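Local atomic coordinates of protocatechuate decarboxylase (Klebsiella pneumoniae, PDB entry 5O3M), a protein that catalyses the decarboxylation of protocatechuate to catechol and the reverse para-carboxylation of catechols, using a prenylated flavin cofactor like other UbiD-family enzymes. Residues A[43-48]-A[78-83]; A[49-54]-A[84-89]; A[172-177]-A[208-213]; A[225-230]-A[273-278]; A[357-362]-A[372-377]. All coordinates share one frame; numbering follows the deposited sequence.

The five contacts sample the three sequence regions of a UbiD-type chain. Contacts 1 and 2, both touching a second subunit, alternate along the N-terminal region; their centres are 10 Å apart, and Asn82 O of one probably accepts from Val49 N of the other. Contacts 3 and 4, again 10 Å between centres, share the large antiparallel sheet of the Rift-related region and are joined side chain to side chain by Ser177 and Glu275. Contact 5 lies in the C-terminal region, its centre 37 Å from that of contact 1. The Ala174 side chain of contact 3 is about 12 Å from a bound pentane-1,5-diol, and that of Gln372 in contact 5 about 9 Å from one.

Contact 1. Residues A[43-48]-A[78-83]; sequences LETDHP and MMFNNI
The ring of Phe80 meets the methyl group of Thr45 obliquely, CG2 standing 3.5 Å from CD2, while water 2 lies at the ring edge in its plane. The amide of Asn81 works through its own edge: ND2 donates close to the amide plane to Glu44 OE1 at 2.8 Å and, in a different direction, to Asp46 OD1 at 2.9 Å. The two carboxylates receive it differently. That of Glu44 stands 82° from the amide plane and is met from above, whereas Asp46 is approached on its syn side with the planes only 32° apart. Water 1 donates to Asn81 OD1 and to Glu44 OE2, which Tyr42 also holds, so both ends of the amide are gripped and its rotation is fixed. One face of the His47 ring carries Pro48 CD, and Phe506 of the second subunit meets this ring edge-to-face. Thr45 OG1 closes an ST turn onto His47 N and also bonds to the backbone O of that Phe506. On the Phe80 side of the sheet, the extended Met78 places CE 3.5 Å from Thr45 CG2. Backbone bonds, such as Met79 N to Leu43 O (2.7 Å), register the strands, and Asn82 ND2 reaches Asp46 O just beyond them. This is the parallel strand pair of a beta-alpha-beta unit, with Phe80 and Met78 packed beneath its connecting helix 54-62.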
# COMPACT_ATOMS: atom_id res chain seq x y z
N LEU A 43 44.80 -26.86 8.34
CA LEU A 43 45.93 -26.48 7.50
C LEU A 43 46.94 -25.68 8.33
O LEU A 43 46.55 -24.81 9.10
CB LEU A 43 45.48 -25.67 6.28
CG LEU A 43 46.58 -25.16 5.34
CD1 LEU A 43 47.22 -26.30 4.60
CD2 LEU A 43 45.99 -24.13 4.37
N GLU A 44 48.23 -25.99 8.16
CA GLU A 44 49.32 -25.27 8.81
C GLU A 44 50.19 -24.54 7.78
O GLU A 44 50.29 -24.96 6.62
CB GLU A 44 50.22 -26.20 9.63
CG GLU A 44 49.55 -26.82 10.84
CD GLU A 44 50.56 -27.28 11.87
OE1 GLU A 44 51.76 -27.14 11.58
OE2 GLU A 44 50.16 -27.76 12.96
N THR A 45 50.82 -23.45 8.23
CA THR A 45 51.83 -22.78 7.42
C THR A 45 52.99 -22.33 8.29
O THR A 45 52.79 -21.84 9.40
CB THR A 45 51.26 -21.57 6.67
OG1 THR A 45 52.33 -20.92 5.97
CG2 THR A 45 50.57 -20.57 7.63
N ASP A 46 54.21 -22.55 7.78
CA ASP A 46 55.43 -22.05 8.40
C ASP A 46 55.93 -20.78 7.73
O ASP A 46 57.00 -20.28 8.10
CB ASP A 46 56.53 -23.13 8.37
CG ASP A 46 56.20 -24.33 9.25
OD1 ASP A 46 55.58 -24.14 10.31
OD2 ASP A 46 56.56 -25.46 8.88
N HIS A 47 55.19 -20.26 6.75
CA HIS A 47 55.55 -19.01 6.10
C HIS A 47 55.32 -17.85 7.07
O HIS A 47 54.28 -17.80 7.74
CB HIS A 47 54.71 -18.82 4.84
CG HIS A 47 55.25 -17.79 3.89
ND1 HIS A 47 54.82 -16.48 3.89
CD2 HIS A 47 56.13 -17.90 2.87
CE1 HIS A 47 55.44 -15.81 2.93
NE2 HIS A 47 56.24 -16.65 2.29
N PRO A 48 56.26 -16.91 7.17
CA PRO A 48 56.14 -15.84 8.17
C PRO A 48 54.95 -14.94 7.90
O PRO A 48 54.68 -14.55 6.76
CB PRO A 48 57.47 -15.08 8.04
CG PRO A 48 58.42 -16.08 7.43
CD PRO A 48 57.56 -16.87 6.47
N MET A 78 43.03 -22.90 10.19
CA MET A 78 44.40 -22.63 9.78
C MET A 78 45.28 -22.27 10.96
O MET A 78 44.94 -21.39 11.76
CB MET A 78 44.43 -21.51 8.74
CG MET A 78 45.80 -21.32 8.13
SD MET A 78 45.69 -20.58 6.50
CE MET A 78 47.41 -20.47 6.02
N MET A 79 46.44 -22.94 11.06
CA MET A 79 47.44 -22.65 12.08
C MET A 79 48.60 -21.90 11.44
O MET A 79 49.21 -22.40 10.48
CB MET A 79 47.92 -23.94 12.75
CG MET A 79 48.93 -23.75 13.90
SD MET A 79 48.18 -23.15 15.43
CE MET A 79 47.36 -24.63 16.04
N PHE A 80 48.91 -20.71 11.97
CA PHE A 80 50.08 -19.93 11.57
C PHE A 80 51.20 -20.18 12.58
O PHE A 80 51.12 -19.72 13.73
CB PHE A 80 49.73 -18.45 11.47
CG PHE A 80 48.79 -18.12 10.35
CD1 PHE A 80 47.41 -18.26 10.51
CD2 PHE A 80 49.27 -17.68 9.13
CE1 PHE A 80 46.52 -17.95 9.46
CE2 PHE A 80 48.38 -17.38 8.07
CZ PHE A 80 47.02 -17.51 8.24
N ASN A 81 52.23 -20.91 12.16
CA ASN A 81 53.31 -21.30 13.06
C ASN A 81 54.40 -20.26 13.20
O ASN A 81 55.13 -20.27 14.19
CB ASN A 81 53.97 -22.61 12.59
CG ASN A 81 53.11 -23.82 12.83
OD1 ASN A 81 52.34 -23.87 13.80
ND2 ASN A 81 53.23 -24.81 11.96
N ASN A 82 54.56 -19.38 12.22
CA ASN A 82 55.70 -18.47 12.15
C ASN A 82 55.14 -17.06 12.20
O ASN A 82 54.62 -16.55 11.20
CB ASN A 82 56.51 -18.73 10.88
CG ASN A 82 57.79 -17.92 10.80
OD1 ASN A 82 58.04 -17.02 11.60
ND2 ASN A 82 58.61 -18.24 9.80
N ILE A 83 55.24 -16.43 13.37
CA ILE A 83 54.60 -15.16 13.67
C ILE A 83 55.69 -14.11 13.81
O ILE A 83 56.47 -14.14 14.77
CB ILE A 83 53.76 -15.23 14.95
CG1 ILE A 83 52.86 -16.49 14.95
CG2 ILE A 83 52.95 -13.94 15.14
CD1 ILE A 83 51.74 -16.50 13.89
O HOH W 1 51.48 -26.09 14.79
O HOH W 2 53.00 -18.44 10.20

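Contact 2. Residues A[49-54]-A[84-89]; sequences VDPNAE and KGYPHS
Lys84, Val49 and Pro51 carry this meeting of two loops, which continue from the parallel strands of a beta-alpha-beta unit; one of them leads through an Asx turn into helix 54-62. Lys84 N donates to Val49 O at 2.9 Å, prolonging the pairing of the chains past the strand ends. With CG anti to its own carbonyl carbon (chi1 -60°), the lysine starts out beside that same N, which lays its first methylenes alongside the Val49 carbonyl. The rest of the chain runs extended toward Glu54. NZ stops 4.7 Å from Glu54 OE1, so the charged atoms do not touch, though the opposite charges may still favour the approach. Val49 turns its side chain the other way, onto Ile83 and onto Phe506 of the second subunit. Pro51 faces the 84-89 loop: its CG meets Tyr86 CE1 obliquely at 4.1 Å, and the phenol is held at its far end by Arg152 O. Within the first loop, Asp50 OD1 takes Asn52 N to form the Asx turn, the donor lying well above the carboxylate plane. Glu54 reaches back, its OE1 accepting Asp50 N at 2.8 Å through the anti lone pair.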
# COMPACT_ATOMS: atom_id res chain seq x y z
N VAL A 49 54.22 -14.63 8.96
CA VAL A 49 53.03 -13.80 8.88
C VAL A 49 53.09 -12.71 9.94
O VAL A 49 53.48 -12.95 11.09
CB VAL A 49 51.74 -14.63 9.06
CG1 VAL A 49 51.54 -14.97 10.53
CG2 VAL A 49 50.54 -13.84 8.51
N ASP A 50 52.71 -11.50 9.53
CA ASP A 50 52.50 -10.39 10.45
C ASP A 50 51.11 -10.51 11.08
O ASP A 50 50.12 -10.53 10.35
CB ASP A 50 52.62 -9.07 9.70
CG ASP A 50 52.81 -7.88 10.61
OD1 ASP A 50 52.49 -7.96 11.81
OD2 ASP A 50 53.29 -6.84 10.11
N PRO A 51 50.99 -10.60 12.41
CA PRO A 51 49.65 -10.68 13.00
C PRO A 51 48.85 -9.39 12.82
O PRO A 51 47.62 -9.41 12.94
CB PRO A 51 49.92 -10.98 14.49
CG PRO A 51 51.27 -10.38 14.75
CD PRO A 51 52.05 -10.47 13.44
N ASN A 52 49.54 -8.28 12.55
CA ASN A 52 48.90 -7.02 12.20
C ASN A 52 48.46 -7.09 10.73
O ASN A 52 49.29 -7.00 9.82
CB ASN A 52 49.85 -5.85 12.46
CG ASN A 52 49.18 -4.50 12.30
OD1 ASN A 52 47.96 -4.41 12.19
ND2 ASN A 52 49.97 -3.43 12.30
N ALA A 53 47.16 -7.28 10.51
CA ALA A 53 46.49 -7.18 9.21
C ALA A 53 46.78 -8.35 8.27
O ALA A 53 45.87 -8.86 7.62
CB ALA A 53 46.86 -5.88 8.50
N GLU A 54 48.04 -8.75 8.18
CA GLU A 54 48.42 -9.72 7.16
C GLU A 54 47.75 -11.07 7.40
O GLU A 54 47.20 -11.67 6.47
CB GLU A 54 49.93 -9.87 7.09
CG GLU A 54 50.36 -10.77 5.96
CD GLU A 54 51.85 -10.80 5.78
OE1 GLU A 54 52.57 -10.80 6.80
OE2 GLU A 54 52.29 -10.82 4.62
N LYS A 84 55.73 -13.15 12.88
CA LYS A 84 56.75 -12.11 12.95
C LYS A 84 56.67 -11.36 14.28
O LYS A 84 55.60 -10.91 14.70
CB LYS A 84 56.59 -11.12 11.79
CG LYS A 84 56.71 -11.74 10.41
CD LYS A 84 56.94 -10.66 9.37
CE LYS A 84 56.71 -11.17 7.96
NZ LYS A 84 57.18 -10.18 6.97
N GLY A 85 57.82 -11.25 14.95
CA GLY A 85 57.93 -10.59 16.23
C GLY A 85 57.57 -11.45 17.42
O GLY A 85 57.72 -10.97 18.56
N TYR A 86 57.12 -12.68 17.21
CA TYR A 86 56.67 -13.58 18.27
C TYR A 86 57.20 -14.98 17.97
O TYR A 86 56.44 -15.88 17.58
CB TYR A 86 55.14 -13.59 18.39
CG TYR A 86 54.52 -12.25 18.75
CD1 TYR A 86 54.23 -11.32 17.76
CD2 TYR A 86 54.24 -11.93 20.08
CE1 TYR A 86 53.67 -10.09 18.08
CE2 TYR A 86 53.68 -10.70 20.40
CZ TYR A 86 53.39 -9.78 19.40
OH TYR A 86 52.82 -8.57 19.71
N PRO A 87 58.50 -15.19 18.13
CA PRO A 87 59.10 -16.45 17.65
C PRO A 87 58.62 -17.69 18.40
O PRO A 87 58.88 -18.81 17.94
CB PRO A 87 60.61 -16.22 17.84
CG PRO A 87 60.70 -15.19 18.92
CD PRO A 87 59.49 -14.29 18.74
N HIS A 88 57.91 -17.54 19.52
CA HIS A 88 57.47 -18.69 20.29
C HIS A 88 55.97 -18.97 20.15
O HIS A 88 55.46 -19.88 20.80
CB HIS A 88 57.84 -18.50 21.75
CG HIS A 88 59.31 -18.40 21.97
ND1 HIS A 88 60.17 -19.44 21.66
CD2 HIS A 88 60.09 -17.39 22.41
CE1 HIS A 88 61.41 -19.07 21.91
NE2 HIS A 88 61.39 -17.83 22.38
N SER A 89 55.28 -18.24 19.30
CA SER A 89 53.83 -18.28 19.28
C SER A 89 53.35 -19.01 18.04
O SER A 89 54.10 -19.27 17.10
CB SER A 89 53.25 -16.86 19.34
OG SER A 89 53.85 -16.11 20.39

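Contact 3. Residues A[172-177]-A[208-213]; sequences GLALAS and RHIEVF
Two extended torsions of Ile210, chi1 178° with CG1 opposite the backbone N and chi2 -179°, project its CD1 from helix 209-219 onto Ala174 and Ala176 of strand 168-177. The arrangement is a helix packed on the face of the antiparallel sheet in the Rift-related region, the short segments crossing at 50° with their axes 8.2 Å apart. Ala174 and Ala176 both turn their methyls toward the helix. CD1 of Ile210 rests 3.8 Å from Ala174 CB, and CG1 comes equally near Ala176 CB, so the extended branch lies across both alanine methyls. No hydrogen bond crosses between the segments; the polar ties are made to neighbours, as where Asp186 of strand 185-196 accepts from Ile210 N at the start of the helix. A turn further along, Phe213 carries its ring to the end of the strand. His209 O, from the preceding turn of its own helix, lies over one face, offset toward the rim. The opposite face is covered by the backbone of Ser177, whose hydroxyl is engaged with Glu275. At the ring edge, near its plane, Ala176 O is 3.6 Å from Phe213 CE2, while over the face Ser177 C approaches CD2 to 3.3 Å.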
# COMPACT_ATOMS: atom_id res chain seq x y z
N GLY A 172 37.69 -14.71 23.66
CA GLY A 172 37.93 -14.75 25.09
C GLY A 172 36.73 -15.18 25.91
O GLY A 172 35.70 -14.49 25.93
N LEU A 173 36.85 -16.31 26.59
CA LEU A 173 35.77 -16.82 27.43
C LEU A 173 36.00 -16.36 28.87
O LEU A 173 36.93 -16.82 29.55
CB LEU A 173 35.68 -18.34 27.34
CG LEU A 173 34.49 -18.96 28.08
CD1 LEU A 173 33.25 -19.08 27.14
CD2 LEU A 173 34.88 -20.32 28.64
N ALA A 174 35.15 -15.44 29.33
CA ALA A 174 35.27 -14.87 30.66
C ALA A 174 34.54 -15.75 31.67
O ALA A 174 33.40 -16.16 31.43
CB ALA A 174 34.71 -13.45 30.69
N LEU A 175 35.22 -16.05 32.77
CA LEU A 175 34.59 -16.58 33.98
C LEU A 175 34.60 -15.50 35.05
O LEU A 175 35.58 -14.76 35.19
CB LEU A 175 35.32 -17.83 34.49
CG LEU A 175 34.82 -19.14 33.88
CD1 LEU A 175 34.89 -19.09 32.36
CD2 LEU A 175 35.63 -20.29 34.42
N ALA A 176 33.50 -15.40 35.79
CA ALA A 176 33.36 -14.37 36.81
C ALA A 176 32.23 -14.75 37.76
O ALA A 176 31.36 -15.55 37.42
CB ALA A 176 33.10 -12.99 36.18
N SER A 177 32.26 -14.14 38.94
CA SER A 177 31.31 -14.39 40.02
C SER A 177 30.84 -13.07 40.61
O SER A 177 31.52 -12.05 40.53
CB SER A 177 31.93 -15.25 41.14
OG SER A 177 32.63 -16.37 40.64
N ARG A 208 23.74 -8.32 31.13
CA ARG A 208 24.35 -9.64 31.24
C ARG A 208 24.93 -9.84 32.64
O ARG A 208 25.39 -8.90 33.29
CB ARG A 208 25.44 -9.80 30.17
CG ARG A 208 26.10 -11.15 30.14
CD ARG A 208 25.22 -12.19 29.47
NE ARG A 208 25.45 -13.50 30.06
CZ ARG A 208 25.34 -14.65 29.40
NH1 ARG A 208 25.01 -14.66 28.11
NH2 ARG A 208 25.57 -15.80 30.03
N HIS A 209 24.90 -11.09 33.10
CA HIS A 209 25.20 -11.36 34.51
C HIS A 209 26.59 -10.86 34.90
O HIS A 209 26.77 -10.27 35.97
CB HIS A 209 25.04 -12.85 34.81
CG HIS A 209 23.61 -13.28 34.94
ND1 HIS A 209 22.94 -13.27 36.15
CD2 HIS A 209 22.72 -13.72 34.02
CE1 HIS A 209 21.70 -13.69 35.97
NE2 HIS A 209 21.54 -13.97 34.69
N ILE A 210 27.60 -11.10 34.06
CA ILE A 210 28.94 -10.66 34.41
C ILE A 210 29.00 -9.14 34.52
O ILE A 210 29.71 -8.59 35.38
CB ILE A 210 29.97 -11.21 33.40
CG1 ILE A 210 31.38 -10.72 33.73
CG2 ILE A 210 29.57 -10.84 31.99
CD1 ILE A 210 32.43 -11.22 32.75
N GLU A 211 28.25 -8.44 33.70
CA GLU A 211 28.27 -6.99 33.74
C GLU A 211 27.59 -6.48 34.98
O GLU A 211 27.94 -5.45 35.48
CB GLU A 211 27.59 -6.42 32.52
CG GLU A 211 27.08 -5.01 32.72
CD GLU A 211 28.16 -4.01 32.58
OE1 GLU A 211 29.32 -4.40 32.56
OE2 GLU A 211 27.87 -2.83 32.49
N VAL A 212 26.63 -7.23 35.46
CA VAL A 212 25.92 -6.87 36.65
C VAL A 212 26.82 -7.11 37.84
O VAL A 212 26.77 -6.40 38.81
CB VAL A 212 24.64 -7.69 36.78
CG1 VAL A 212 24.26 -7.82 38.21
CG2 VAL A 212 23.54 -7.05 35.99
N PHE A 213 27.66 -8.13 37.77
CA PHE A 213 28.59 -8.38 38.82
C PHE A 213 29.54 -7.18 38.83
O PHE A 213 29.82 -6.62 39.85
CB PHE A 213 29.43 -9.60 38.55
CG PHE A 213 28.68 -10.88 38.47
CD1 PHE A 213 27.42 -11.00 38.94
CD2 PHE A 213 29.28 -11.98 37.95
CE1 PHE A 213 26.77 -12.19 38.88
CE2 PHE A 213 28.64 -13.17 37.89
CZ PHE A 213 27.38 -13.28 38.35

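Contact 4. Residues A[225-230]-A[273-278]; sequences PITINM and VPEKAI
Thr227 and Asn229 extend from one strand toward the backbone of another, and their polar ends bond to it across the gap. The strands run almost exactly parallel, 3° apart, but their axes are 6.9 Å from each other and the bonds between them involve side chains. Thr227 OG1 sits between its backbone N and carbonyl carbon (chi1 58°) and from there donates to Lys276 O at 2.6 Å, in the carbonyl plane. Its methyl branch leans toward Val273, CG2 to CG2 4.0 Å, the two side chains crossing obliquely. Asn229 lies two residues on and is turned to the same side: its OD1 accepts Ile278 N at 2.6 Å, in a nearly straight bond whose donor stands 51° above the carbonyl plane. The other end of the amide is fixed as well, ND2 donating to Thr227 OG1 at 3.3 Å and also to Leu173 O. The Thr227 hydroxyl thus donates across the contact and accepts from Asn229 on its own strand. Ile278 CG1 packs against this amide, 3.5 Å from Asn229 CG. At the far end the contact becomes apolar, where the rings of Pro225 and Pro274 cross at about a right angle and Pro225 CB lies 4.0 Å from Pro274 CD. Strand 224-230 runs between antiparallel neighbours 168-177 and 283-289, with Ile226 and Ile228 turned away onto Ile324 and Met202, while strand 276-278 is paired with 266-269 in a separate small sheet that the contact joins to the large one.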
# COMPACT_ATOMS: atom_id res chain seq x y z
N PRO A 225 37.39 -9.64 40.03
CA PRO A 225 38.35 -10.61 39.49
C PRO A 225 37.71 -11.47 38.40
O PRO A 225 36.57 -11.90 38.51
CB PRO A 225 38.74 -11.44 40.71
CG PRO A 225 37.54 -11.38 41.58
CD PRO A 225 36.96 -10.00 41.39
N ILE A 226 38.49 -11.72 37.36
CA ILE A 226 38.00 -12.33 36.14
C ILE A 226 39.13 -13.18 35.56
O ILE A 226 40.31 -12.92 35.81
CB ILE A 226 37.52 -11.23 35.16
CG1 ILE A 226 36.97 -11.80 33.86
CG2 ILE A 226 38.64 -10.25 34.87
CD1 ILE A 226 36.39 -10.73 32.97
N THR A 227 38.76 -14.22 34.82
CA THR A 227 39.71 -14.91 33.95
C THR A 227 39.16 -14.93 32.53
O THR A 227 37.94 -15.04 32.32
CB THR A 227 40.01 -16.36 34.41
OG1 THR A 227 38.80 -17.13 34.48
CG2 THR A 227 40.73 -16.38 35.76
N ILE A 228 40.07 -14.80 31.57
CA ILE A 228 39.75 -14.81 30.15
C ILE A 228 40.45 -16.03 29.57
O ILE A 228 41.68 -16.07 29.48
CB ILE A 228 40.22 -13.53 29.44
CG1 ILE A 228 39.74 -12.27 30.19
CG2 ILE A 228 39.81 -13.57 27.99
CD1 ILE A 228 38.23 -12.04 30.17
N ASN A 229 39.67 -17.03 29.15
CA ASN A 229 40.20 -18.31 28.71
C ASN A 229 40.10 -18.43 27.19
O ASN A 229 39.02 -18.24 26.62
CB ASN A 229 39.44 -19.45 29.40
CG ASN A 229 39.49 -19.37 30.92
OD1 ASN A 229 40.29 -20.04 31.55
ND2 ASN A 229 38.63 -18.54 31.51
N MET A 230 41.21 -18.76 26.55
CA MET A 230 41.29 -18.80 25.09
C MET A 230 41.99 -20.07 24.64
O MET A 230 42.97 -20.49 25.26
CB MET A 230 42.03 -17.58 24.56
CG MET A 230 41.50 -16.27 25.11
SD MET A 230 42.35 -14.86 24.39
CE MET A 230 43.97 -15.06 25.13
N VAL A 273 44.29 -14.49 40.87
CA VAL A 273 43.00 -13.89 41.19
C VAL A 273 42.09 -14.97 41.76
O VAL A 273 42.16 -16.12 41.32
CB VAL A 273 42.36 -13.20 39.98
CG1 VAL A 273 43.19 -12.01 39.51
CG2 VAL A 273 42.13 -14.22 38.85
N PRO A 274 41.24 -14.64 42.73
CA PRO A 274 40.29 -15.62 43.31
C PRO A 274 39.12 -15.94 42.38
O PRO A 274 37.98 -15.49 42.55
CB PRO A 274 39.83 -14.91 44.59
CG PRO A 274 39.88 -13.44 44.22
CD PRO A 274 41.08 -13.29 43.31
N GLU A 275 39.39 -16.74 41.35
CA GLU A 275 38.38 -17.07 40.36
C GLU A 275 38.90 -18.22 39.50
O GLU A 275 40.11 -18.37 39.31
CB GLU A 275 38.05 -15.85 39.49
CG GLU A 275 37.03 -16.11 38.39
CD GLU A 275 35.67 -16.49 38.93
OE1 GLU A 275 35.37 -17.71 38.97
OE2 GLU A 275 34.90 -15.58 39.31
N LYS A 276 37.97 -19.04 39.01
CA LYS A 276 38.33 -20.25 38.29
C LYS A 276 38.81 -19.92 36.88
O LYS A 276 38.50 -18.87 36.32
CB LYS A 276 37.14 -21.21 38.21
CG LYS A 276 36.59 -21.66 39.55
CD LYS A 276 37.66 -22.38 40.38
CE LYS A 276 37.14 -22.81 41.76
NZ LYS A 276 36.76 -21.66 42.62
N ALA A 277 39.59 -20.85 36.31
CA ALA A 277 40.00 -20.80 34.92
C ALA A 277 39.76 -22.17 34.29
O ALA A 277 39.59 -23.16 35.00
CB ALA A 277 41.47 -20.40 34.78
N ILE A 278 39.74 -22.21 32.96
CA ILE A 278 39.59 -23.49 32.25
C ILE A 278 40.92 -24.24 32.31
O ILE A 278 41.93 -23.78 31.77
CB ILE A 278 39.14 -23.28 30.79
CG1 ILE A 278 37.84 -22.47 30.72
CG2 ILE A 278 38.90 -24.63 30.11
CD1 ILE A 278 36.64 -23.18 31.29

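Contact 5. Residues A[357-362]-A[372-377]; sequences ASIWNA and QNVYAH
Trp360 and Ile359 fasten helix 344-366, which earlier in its course supplies the pentane-1,5-diol pocket residues His347, Leu350 and Ala351, to Val374 on strand 371-376. The valine fits its two methyls to the two helix residues. With CG1 between the backbone N and the carbonyl carbon (chi1 49°), that methyl approaches the five-membered ring of Trp360 obliquely, 3.4 Å from CD1; CG2 points to Ile359, whose own CG2 is 3.9 Å away. The indole and the valine slide past each other in opposite directions, and the six-membered ring reaches the backbone of Gln372. There Gln372 O lies at the ring edge near its plane, 3.3 Å from CZ2. This part of the strand is a classic beta bulge: Gln372 and Asn373 both face Gln389 of the neighbouring strand 385-390, in the mixed sheet of the C-terminal region that the helix covers. The first chi angle of Asn373, -144°, swings its amide back toward the helix although its CB points away. OD1 then receives Trp360 NE1 in a weak, bent bond of 3.3 Å, with the ring and amide planes 45° apart. The same oxygen weakly accepts Val374 N, and ND2 is held by Ser111 O. Water 3, at the indole edge and in its plane, is a second weak acceptor for NE1 and lies 3.1 Å from Val374 O, to which it can donate. Behind Ile359 comes Ala408 of helix 400-411, and Glu356, one turn before Trp360, accepts from Ala376 N.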
# COMPACT_ATOMS: atom_id res chain seq x y z
N ALA A 357 18.27 -22.75 17.48
CA ALA A 357 17.72 -23.55 18.56
C ALA A 357 16.53 -22.87 19.21
O ALA A 357 15.53 -23.52 19.53
CB ALA A 357 18.80 -23.86 19.60
N SER A 358 16.60 -21.55 19.41
CA SER A 358 15.48 -20.84 20.04
C SER A 358 14.26 -20.79 19.12
O SER A 358 13.11 -20.84 19.59
CB SER A 358 15.91 -19.43 20.46
OG SER A 358 15.88 -18.53 19.37
N ILE A 359 14.47 -20.69 17.81
CA ILE A 359 13.34 -20.76 16.87
C ILE A 359 12.74 -22.17 16.88
O ILE A 359 11.51 -22.33 16.92
CB ILE A 359 13.80 -20.32 15.47
CG1 ILE A 359 14.20 -18.85 15.50
CG2 ILE A 359 12.67 -20.54 14.44
CD1 ILE A 359 14.90 -18.35 14.25
N TRP A 360 13.58 -23.21 16.83
CA TRP A 360 13.11 -24.59 16.94
C TRP A 360 12.21 -24.77 18.15
O TRP A 360 11.12 -25.35 18.05
CB TRP A 360 14.29 -25.56 17.05
CG TRP A 360 14.64 -26.31 15.83
CD1 TRP A 360 15.82 -26.26 15.13
CD2 TRP A 360 13.81 -27.26 15.15
NE1 TRP A 360 15.77 -27.11 14.05
CE2 TRP A 360 14.54 -27.74 14.04
CE3 TRP A 360 12.52 -27.74 15.37
CZ2 TRP A 360 14.02 -28.67 13.16
CZ3 TRP A 360 12.01 -28.67 14.51
CH2 TRP A 360 12.75 -29.13 13.41
N ASN A 361 12.68 -24.33 19.32
CA ASN A 361 11.94 -24.57 20.55
C ASN A 361 10.62 -23.82 20.53
O ASN A 361 9.59 -24.36 20.94
CB ASN A 361 12.78 -24.14 21.76
CG ASN A 361 13.99 -25.05 22.00
OD1 ASN A 361 13.97 -26.25 21.72
ND2 ASN A 361 15.06 -24.46 22.53
N ALA A 362 10.62 -22.59 20.04
CA ALA A 362 9.39 -21.81 20.05
C ALA A 362 8.37 -22.37 19.06
O ALA A 362 7.19 -22.50 19.39
CB ALA A 362 9.69 -20.35 19.76
N GLN A 372 10.25 -28.13 9.79
CA GLN A 372 11.15 -29.22 9.43
C GLN A 372 12.60 -28.89 9.76
O GLN A 372 13.36 -29.79 10.13
CB GLN A 372 11.02 -29.56 7.95
CG GLN A 372 9.59 -29.91 7.52
CD GLN A 372 9.02 -31.04 8.32
OE1 GLN A 372 9.48 -32.17 8.21
NE2 GLN A 372 8.04 -30.74 9.16
N ASN A 373 12.98 -27.62 9.66
CA ASN A 373 14.31 -27.11 9.98
C ASN A 373 14.35 -25.58 9.92
O ASN A 373 13.45 -24.99 9.45
CB ASN A 373 15.40 -27.69 9.08
CG ASN A 373 16.70 -27.92 9.81
OD1 ASN A 373 16.86 -27.49 10.91
ND2 ASN A 373 17.61 -28.57 9.19
N VAL A 374 15.43 -24.99 10.42
CA VAL A 374 15.65 -23.58 10.41
C VAL A 374 17.12 -23.29 10.22
O VAL A 374 17.94 -23.96 10.73
CB VAL A 374 15.09 -22.93 11.68
CG1 VAL A 374 15.53 -23.65 12.92
CG2 VAL A 374 15.33 -21.45 11.75
N TYR A 375 17.42 -22.28 9.44
CA TYR A 375 18.76 -21.88 9.20
C TYR A 375 18.91 -20.41 9.44
O TYR A 375 18.28 -19.61 8.78
CB TYR A 375 19.17 -22.25 7.79
CG TYR A 375 20.52 -21.79 7.33
CD1 TYR A 375 21.61 -21.85 8.15
CD2 TYR A 375 20.69 -21.33 6.07
CE1 TYR A 375 22.83 -21.45 7.72
CE2 TYR A 375 21.91 -20.93 5.64
CZ TYR A 375 22.97 -21.00 6.48
OH TYR A 375 24.17 -20.60 6.08
N ALA A 376 19.74 -20.09 10.43
CA ALA A 376 20.13 -18.72 10.75
C ALA A 376 21.21 -18.36 9.74
O ALA A 376 22.41 -18.48 9.99
CB ALA A 376 20.65 -18.60 12.19
N HIS A 377 20.75 -17.89 8.58
CA HIS A 377 21.59 -17.84 7.38
C HIS A 377 22.89 -17.08 7.64
O HIS A 377 22.91 -16.04 8.31
CB HIS A 377 20.79 -17.20 6.25
CG HIS A 377 21.31 -17.52 4.88
ND1 HIS A 377 22.54 -17.11 4.42
CD2 HIS A 377 20.73 -18.18 3.84
CE1 HIS A 377 22.72 -17.52 3.18
NE2 HIS A 377 21.63 -18.17 2.80
O HOH W 3 18.69 -25.98 12.92